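Local coordinates for nisin immunity protein (Lactococcus lactis subsp. lactis, PDB 5XHB), which takes part in immunity of the producing bacterium against nisin supplied from outside the cell and belongs to the membrane-attached lipoproteins, at residues V161-S166 / R191-Y196; G197-I202 / E209-E214. One frame throughout, in Å; residues are numbered along the deposited sequence.

Contacts 1 and 2 follow one another along strand 191-202 of an antiparallel sheet in the Spa1 C-terminal family region. In contact 1 the first half of this strand pairs with the end of strand 151-165, an outermost strand of that sheet within the chain. In contact 2 its second half pairs with strand 210-215 on the other side. The two centres lie about 18 Å apart. They meet where Tyr-196 CB packs 4.2 Å from Glu-214 O. Contact 1 is a surface contact, its centre about 26 Å from that of the chain. Contact 2 is buried, about 11 Å from the chain centre. Both are structural pairings within one sheet.

Contact 1: residues V161-S166 / R191-Y196; sequences VRVFDS and RTEWDY
Phe-164 and Thr-192 face each other as an antiparallel hydrogen-bonded pair and bury more surface here than any other residues. Phe-164 N donates to Thr-192 O at 2.9 Å, and Thr-192 N returns a bond of 2.8 Å to Phe-164 O. The same two-bond pattern joins Arg-162 and Trp-194 two residues along.

The Phe-164 side chain starts with CG between its own N and carbonyl carbon (chi1 53°). The ring then lies across the neighbouring strand. Thr-192 covers one face. Thr-192 O lies above that face toward the rim, and Thr-192 CB makes a CH-pi contact 4.1 Å from the Phe-164 ring centroid. Thr-192 CG2 comes within 3.6 Å of Phe-164 CZ. The far edge of the phenyl ring points at the face of the indole of Trp-194, with Phe-164 CE2 3.7 Å from Trp-194 CG. This is a T-shaped stack with planes at 89°. Trp-194 and Tyr-196 also pack on Ile-141 and Ile-215 of the same sheet.

On the same face of the sheet as Phe-164, the Arg-162 side chain crosses that of Tyr-196 at about a right angle. Arg-162 CG lies 3.5 Å from Tyr-196 CE1. The Tyr-196 hydroxyl bonds to Ser-129 O. Arg-162 NH1 forms a salt bridge with Glu-160 and also donates to Val-161 O, from above that carbonyl's plane. On the opposite face of the sheet, Val-161 CG2 lies 3.5 Å from Asp-195 OD1, the two side chains pointing the same way.

Just past the end of strand 151-165, Ser-166 OG and Thr-192 OG1 share a hydrogen bond of 2.6 Å. Ser-166 OG also bonds to Ser-190. Thr-192 therefore serves two kinds of chemistry: its carbons pack on an aromatic ring, while its hydroxyl links the two segments.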
loop_
_atom_site.group_PDB
_atom_site.type_symbol
_atom_site.label_atom_id
_atom_site.label_comp_id
_atom_site.label_asym_id
_atom_site.label_seq_id
_atom_site.Cartn_x
_atom_site.Cartn_y
_atom_site.Cartn_z
ATOM N N VAL A 161 -14.781 13.202 12.454
ATOM C CA VAL A 161 -14.705 14.636 12.609
ATOM C C VAL A 161 -13.524 14.951 13.511
ATOM O O VAL A 161 -13.296 14.253 14.508
ATOM C CB VAL A 161 -15.983 15.217 13.242
ATOM C CG1 VAL A 161 -15.802 16.704 13.484
ATOM C CG2 VAL A 161 -17.214 14.936 12.363
ATOM N N ARG A 162 -12.769 15.986 13.164
ATOM C CA ARG A 162 -11.789 16.548 14.088
ATOM C C ARG A 162 -11.983 18.052 14.101
ATOM O O ARG A 162 -12.120 18.679 13.059
ATOM C CB ARG A 162 -10.336 16.203 13.699
ATOM C CG ARG A 162 -9.972 14.722 13.739
ATOM C CD ARG A 162 -9.966 14.180 15.177
ATOM N NE ARG A 162 -9.576 12.773 15.238
ATOM C CZ ARG A 162 -10.417 11.755 15.067
ATOM N NH1 ARG A 162 -11.704 11.983 14.813
ATOM N NH2 ARG A 162 -9.972 10.508 15.140
ATOM N N VAL A 163 -11.986 18.614 15.299
ATOM C CA VAL A 163 -11.914 20.045 15.494
ATOM C C VAL A 163 -10.562 20.279 16.136
ATOM O O VAL A 163 -10.264 19.693 17.184
ATOM C CB VAL A 163 -13.039 20.565 16.407
ATOM C CG1 VAL A 163 -12.838 22.050 16.710
ATOM C CG2 VAL A 163 -14.409 20.300 15.773
ATOM N N PHE A 164 -9.730 21.106 15.521
ATOM C CA PHE A 164 -8.348 21.172 15.973
ATOM C C PHE A 164 -7.828 22.583 15.914
ATOM O O PHE A 164 -8.388 23.426 15.233
ATOM C CB PHE A 164 -7.438 20.230 15.158
ATOM C CG PHE A 164 -7.517 20.422 13.660
ATOM C CD1 PHE A 164 -6.729 21.365 13.022
ATOM C CD2 PHE A 164 -8.371 19.633 12.893
ATOM C CE1 PHE A 164 -6.787 21.532 11.631
ATOM C CE2 PHE A 164 -8.450 19.800 11.507
ATOM C CZ PHE A 164 -7.659 20.747 10.877
ATOM N N ASP A 165 -6.772 22.838 16.679
ATOM C CA ASP A 165 -6.085 24.118 16.623
ATOM C C ASP A 165 -5.589 24.350 15.214
ATOM O O ASP A 165 -4.868 23.522 14.672
ATOM C CB ASP A 165 -4.911 24.144 17.605
ATOM C CG ASP A 165 -4.302 25.521 17.738
ATOM O OD1 ASP A 165 -3.734 26.013 16.736
ATOM O OD2 ASP A 165 -4.395 26.104 18.840
ATOM N N SER A 166 -5.957 25.479 14.622
ATOM C CA SER A 166 -5.635 25.731 13.217
ATOM C C SER A 166 -4.140 25.747 12.922
ATOM O O SER A 166 -3.717 25.407 11.821
ATOM C CB SER A 166 -6.248 27.053 12.769
ATOM O OG SER A 166 -7.653 27.019 12.903
ATOM N N ARG A 191 -9.705 27.709 15.613
ATOM C CA ARG A 191 -10.057 26.302 15.442
ATOM C C ARG A 191 -10.506 25.991 14.010
ATOM O O ARG A 191 -11.080 26.834 13.322
ATOM C CB ARG A 191 -11.153 25.905 16.433
ATOM C CG ARG A 191 -10.736 25.991 17.906
ATOM C CD ARG A 191 -11.919 25.709 18.829
ATOM N NE ARG A 191 -11.496 25.503 20.212
ATOM C CZ ARG A 191 -12.320 25.189 21.208
ATOM N NH1 ARG A 191 -13.617 25.036 20.982
ATOM N NH2 ARG A 191 -11.845 25.019 22.436
ATOM N N THR A 192 -10.244 24.766 13.573
ATOM C CA THR A 192 -10.622 24.323 12.239
ATOM C C THR A 192 -11.348 22.996 12.371
ATOM O O THR A 192 -10.882 22.128 13.114
ATOM C CB THR A 192 -9.379 24.170 11.334
ATOM O OG1 THR A 192 -8.767 25.454 11.158
ATOM C CG2 THR A 192 -9.746 23.594 9.975
ATOM N N GLU A 193 -12.482 22.838 11.690
ATOM C CA GLU A 193 -13.144 21.535 11.643
ATOM C C GLU A 193 -12.932 20.853 10.297
ATOM O O GLU A 193 -13.215 21.425 9.238
ATOM C CB GLU A 193 -14.652 21.635 11.912
ATOM C CG GLU A 193 -15.335 20.259 11.760
ATOM C CD GLU A 193 -16.813 20.222 12.164
ATOM O OE1 GLU A 193 -17.260 21.070 12.959
ATOM O OE2 GLU A 193 -17.533 19.329 11.673
ATOM N N TRP A 194 -12.446 19.614 10.346
ATOM C CA TRP A 194 -12.377 18.781 9.151
ATOM C C TRP A 194 -13.310 17.609 9.301
ATOM O O TRP A 194 -13.322 16.951 10.336
ATOM C CB TRP A 194 -10.964 18.263 8.908
ATOM C CG TRP A 194 -10.052 19.234 8.247
ATOM C CD1 TRP A 194 -10.284 20.563 7.980
ATOM C CD2 TRP A 194 -8.754 18.938 7.738
ATOM N NE1 TRP A 194 -9.177 21.112 7.351
ATOM C CE2 TRP A 194 -8.230 20.130 7.188
ATOM C CE3 TRP A 194 -7.973 17.780 7.703
ATOM C CZ2 TRP A 194 -6.963 20.191 6.600
ATOM C CZ3 TRP A 194 -6.714 17.842 7.117
ATOM C CH2 TRP A 194 -6.226 19.041 6.570
ATOM N N ASP A 195 -14.089 17.354 8.257
ATOM C CA ASP A 195 -14.964 16.198 8.229
ATOM C C ASP A 195 -14.362 15.235 7.216
ATOM O O ASP A 195 -14.218 15.584 6.053
ATOM C CB ASP A 195 -16.390 16.615 7.855
ATOM C CG ASP A 195 -16.937 17.693 8.798
ATOM O OD1 ASP A 195 -16.723 17.554 10.018
ATOM O OD2 ASP A 195 -17.544 18.683 8.331
ATOM N N TYR A 196 -13.976 14.050 7.673
ATOM C CA TYR A 196 -13.180 13.127 6.857
ATOM C C TYR A 196 -14.069 12.067 6.238
ATOM O O TYR A 196 -14.772 11.338 6.960
ATOM C CB TYR A 196 -12.106 12.431 7.691
ATOM C CG TYR A 196 -11.173 13.334 8.469
ATOM C CD1 TYR A 196 -11.633 14.075 9.553
ATOM C CD2 TYR A 196 -9.821 13.387 8.165
ATOM C CE1 TYR A 196 -10.769 14.886 10.294
ATOM C CE2 TYR A 196 -8.947 14.205 8.900
ATOM C CZ TYR A 196 -9.439 14.940 9.972
ATOM O OH TYR A 196 -8.599 15.747 10.710
#

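Contact 2: residues G197-I202 / E209-E214; sequences GEIHSI and EAFAVE
Ile-199 and Val-213 form a non-hydrogen-bonded pair in the beta hairpin of strands 191-202 and 210-215, whose antiparallel arms lie inside the sheet. The packed part of the contact is on their face. Ile-199 CG2 lies 3.8 Å from Phe-211 CD1, the two side chains crossing each other. This CG2, anti to the backbone N, is the branch that meets the ring. Phe-122 and Ile-132 close in around this cluster, and the Phe-211 ring meets Phe-122 edge-to-face.

The next pair, His-200 and Ala-212, is joined by two backbone hydrogen bonds. On their face the small Ala-212 CB has Ile-202 CG1 at 4.1 Å. Ile-202 CD1 reaches on across the strand to the Phe-211 carbonyl carbon, at 3.6 Å. Past this point direct pairing gives way to water. One water accepts a hydrogen bond from Ile-202 N and also bonds to Ala-210 O, so it bridges the strands near the loop that joins them.

The other end is polar and partly exposed. Glu-214 grips it three times. Its backbone O takes the N-H of Gly-197, and its N donates to Glu-198 O. Its side chain, with CG anti to the backbone N (chi1 -154°), runs alongside that of Glu-198 in the same direction. The two carboxylates are close, with Glu-198 OE1 4.6 Å from Glu-214 OE1. If both are charged they would repel each other, which their separate donors would partly offset. Glu-198 OE1 lies close to the imidazole plane and accepts a 2.7 Å bond from His-200 NE2. His-200 ND1 donates to Gly-152 O; with both nitrogens donating, the ring is probably protonated. Glu-214 OE1 uses its anti lone pair, away from OE2, to take Glu-198 N at 3.0 Å in a nearly straight bond of 176°.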
loop_
_atom_site.group_PDB
_atom_site.type_symbol
_atom_site.label_atom_id
_atom_site.label_comp_id
_atom_site.label_asym_id
_atom_site.label_seq_id
_atom_site.Cartn_x
_atom_site.Cartn_y
_atom_site.Cartn_z
ATOM N N GLY A 197 -14.021 11.958 4.916
ATOM C CA GLY A 197 -14.871 11.013 4.216
ATOM C C GLY A 197 -14.125 9.777 3.733
ATOM O O GLY A 197 -13.465 9.088 4.513
ATOM N N GLU A 198 -14.228 9.503 2.434
ATOM C CA GLU A 198 -13.643 8.293 1.863
ATOM C C GLU A 198 -12.145 8.430 1.655
ATOM O O GLU A 198 -11.626 9.538 1.540
ATOM C CB GLU A 198 -14.314 7.961 0.532
ATOM C CG GLU A 198 -15.789 7.691 0.665
ATOM C CD GLU A 198 -16.441 7.322 -0.652
ATOM O OE1 GLU A 198 -15.809 7.467 -1.727
ATOM O OE2 GLU A 198 -17.606 6.892 -0.606
ATOM N N ILE A 199 -11.467 7.290 1.582
ATOM C CA ILE A 199 -10.080 7.248 1.134
ATOM C C ILE A 199 -10.029 6.445 -0.163
ATOM O O ILE A 199 -10.649 5.384 -0.268
ATOM C CB ILE A 199 -9.145 6.634 2.202
ATOM C CG1 ILE A 199 -8.993 7.632 3.357
ATOM C CG2 ILE A 199 -7.764 6.349 1.603
ATOM C CD1 ILE A 199 -8.402 7.065 4.577
ATOM N N HIS A 200 -9.353 7.002 -1.164
ATOM C CA HIS A 200 -9.165 6.329 -2.444
ATOM C C HIS A 200 -7.705 6.284 -2.790
ATOM O O HIS A 200 -6.943 7.184 -2.436
ATOM C CB HIS A 200 -9.889 7.052 -3.585
ATOM C CG HIS A 200 -11.379 6.951 -3.533
ATOM N ND1 HIS A 200 -12.105 6.241 -4.462
ATOM C CD2 HIS A 200 -12.285 7.490 -2.679
ATOM C CE1 HIS A 200 -13.395 6.351 -4.191
ATOM N NE2 HIS A 200 -13.530 7.101 -3.114
ATOM N N SER A 201 -7.327 5.240 -3.522
ATOM C CA SER A 201 -6.043 5.221 -4.215
ATOM C C SER A 201 -5.976 6.359 -5.223
ATOM O O SER A 201 -7.005 6.882 -5.649
ATOM C CB SER A 201 -5.867 3.882 -4.953
ATOM O OG SER A 201 -6.065 2.805 -4.056
ATOM N N ILE A 202 -4.764 6.715 -5.633
ATOM C CA ILE A 202 -4.586 7.643 -6.736
ATOM C C ILE A 202 -4.022 6.827 -7.910
ATOM O O ILE A 202 -3.069 6.074 -7.737
ATOM C CB ILE A 202 -3.660 8.793 -6.338
ATOM C CG1 ILE A 202 -4.366 9.687 -5.311
ATOM C CG2 ILE A 202 -3.215 9.606 -7.550
ATOM C CD1 ILE A 202 -3.448 10.681 -4.683
ATOM N N GLU A 209 2.880 5.406 -1.499
ATOM C CA GLU A 209 3.362 6.675 -2.055
ATOM C C GLU A 209 2.430 7.835 -1.710
ATOM O O GLU A 209 2.857 8.877 -1.206
ATOM C CB GLU A 209 3.470 6.628 -3.579
ATOM C CG GLU A 209 4.435 5.645 -4.220
ATOM C CD GLU A 209 4.227 5.622 -5.738
ATOM O OE1 GLU A 209 4.312 6.712 -6.358
ATOM O OE2 GLU A 209 3.925 4.547 -6.300
ATOM N N ALA A 210 1.155 7.647 -2.024
ATOM C CA ALA A 210 0.157 8.696 -1.847
ATOM C C ALA A 210 -1.235 8.110 -1.916
ATOM O O ALA A 210 -1.447 7.041 -2.497
ATOM C CB ALA A 210 0.310 9.784 -2.911
ATOM N N PHE A 211 -2.188 8.823 -1.326
ATOM C CA PHE A 211 -3.584 8.467 -1.518
ATOM C C PHE A 211 -4.441 9.711 -1.392
ATOM O O PHE A 211 -3.924 10.794 -1.094
ATOM C CB PHE A 211 -4.021 7.386 -0.528
ATOM C CG PHE A 211 -3.652 7.676 0.911
ATOM C CD1 PHE A 211 -4.520 8.373 1.738
ATOM C CD2 PHE A 211 -2.445 7.230 1.437
ATOM C CE1 PHE A 211 -4.180 8.640 3.063
ATOM C CE2 PHE A 211 -2.094 7.491 2.752
ATOM C CZ PHE A 211 -2.964 8.201 3.568
ATOM N N ALA A 212 -5.737 9.568 -1.658
ATOM C CA ALA A 212 -6.647 10.707 -1.621
ATOM C C ALA A 212 -7.574 10.620 -0.414
ATOM O O ALA A 212 -8.118 9.559 -0.121
ATOM C CB ALA A 212 -7.464 10.778 -2.905
ATOM N N VAL A 213 -7.732 11.727 0.301
ATOM C CA VAL A 213 -8.629 11.744 1.456
ATOM C C VAL A 213 -9.694 12.800 1.245
ATOM O O VAL A 213 -9.377 13.948 0.948
ATOM C CB VAL A 213 -7.873 12.050 2.775
ATOM C CG1 VAL A 213 -8.809 11.812 3.991
ATOM C CG2 VAL A 213 -6.622 11.210 2.872
ATOM N N GLU A 214 -10.954 12.409 1.392
ATOM C CA GLU A 214 -12.063 13.343 1.326
ATOM C C GLU A 214 -12.088 14.206 2.590
ATOM O O GLU A 214 -12.259 13.690 3.698
ATOM C CB GLU A 214 -13.378 12.571 1.166
ATOM C CG GLU A 214 -14.483 13.331 0.484
ATOM C CD GLU A 214 -15.648 12.429 0.091
ATOM O OE1 GLU A 214 -15.819 11.337 0.697
ATOM O OE2 GLU A 214 -16.399 12.822 -0.823
HETATM O O HOH W 1 -2.582 5.395 -4.361
#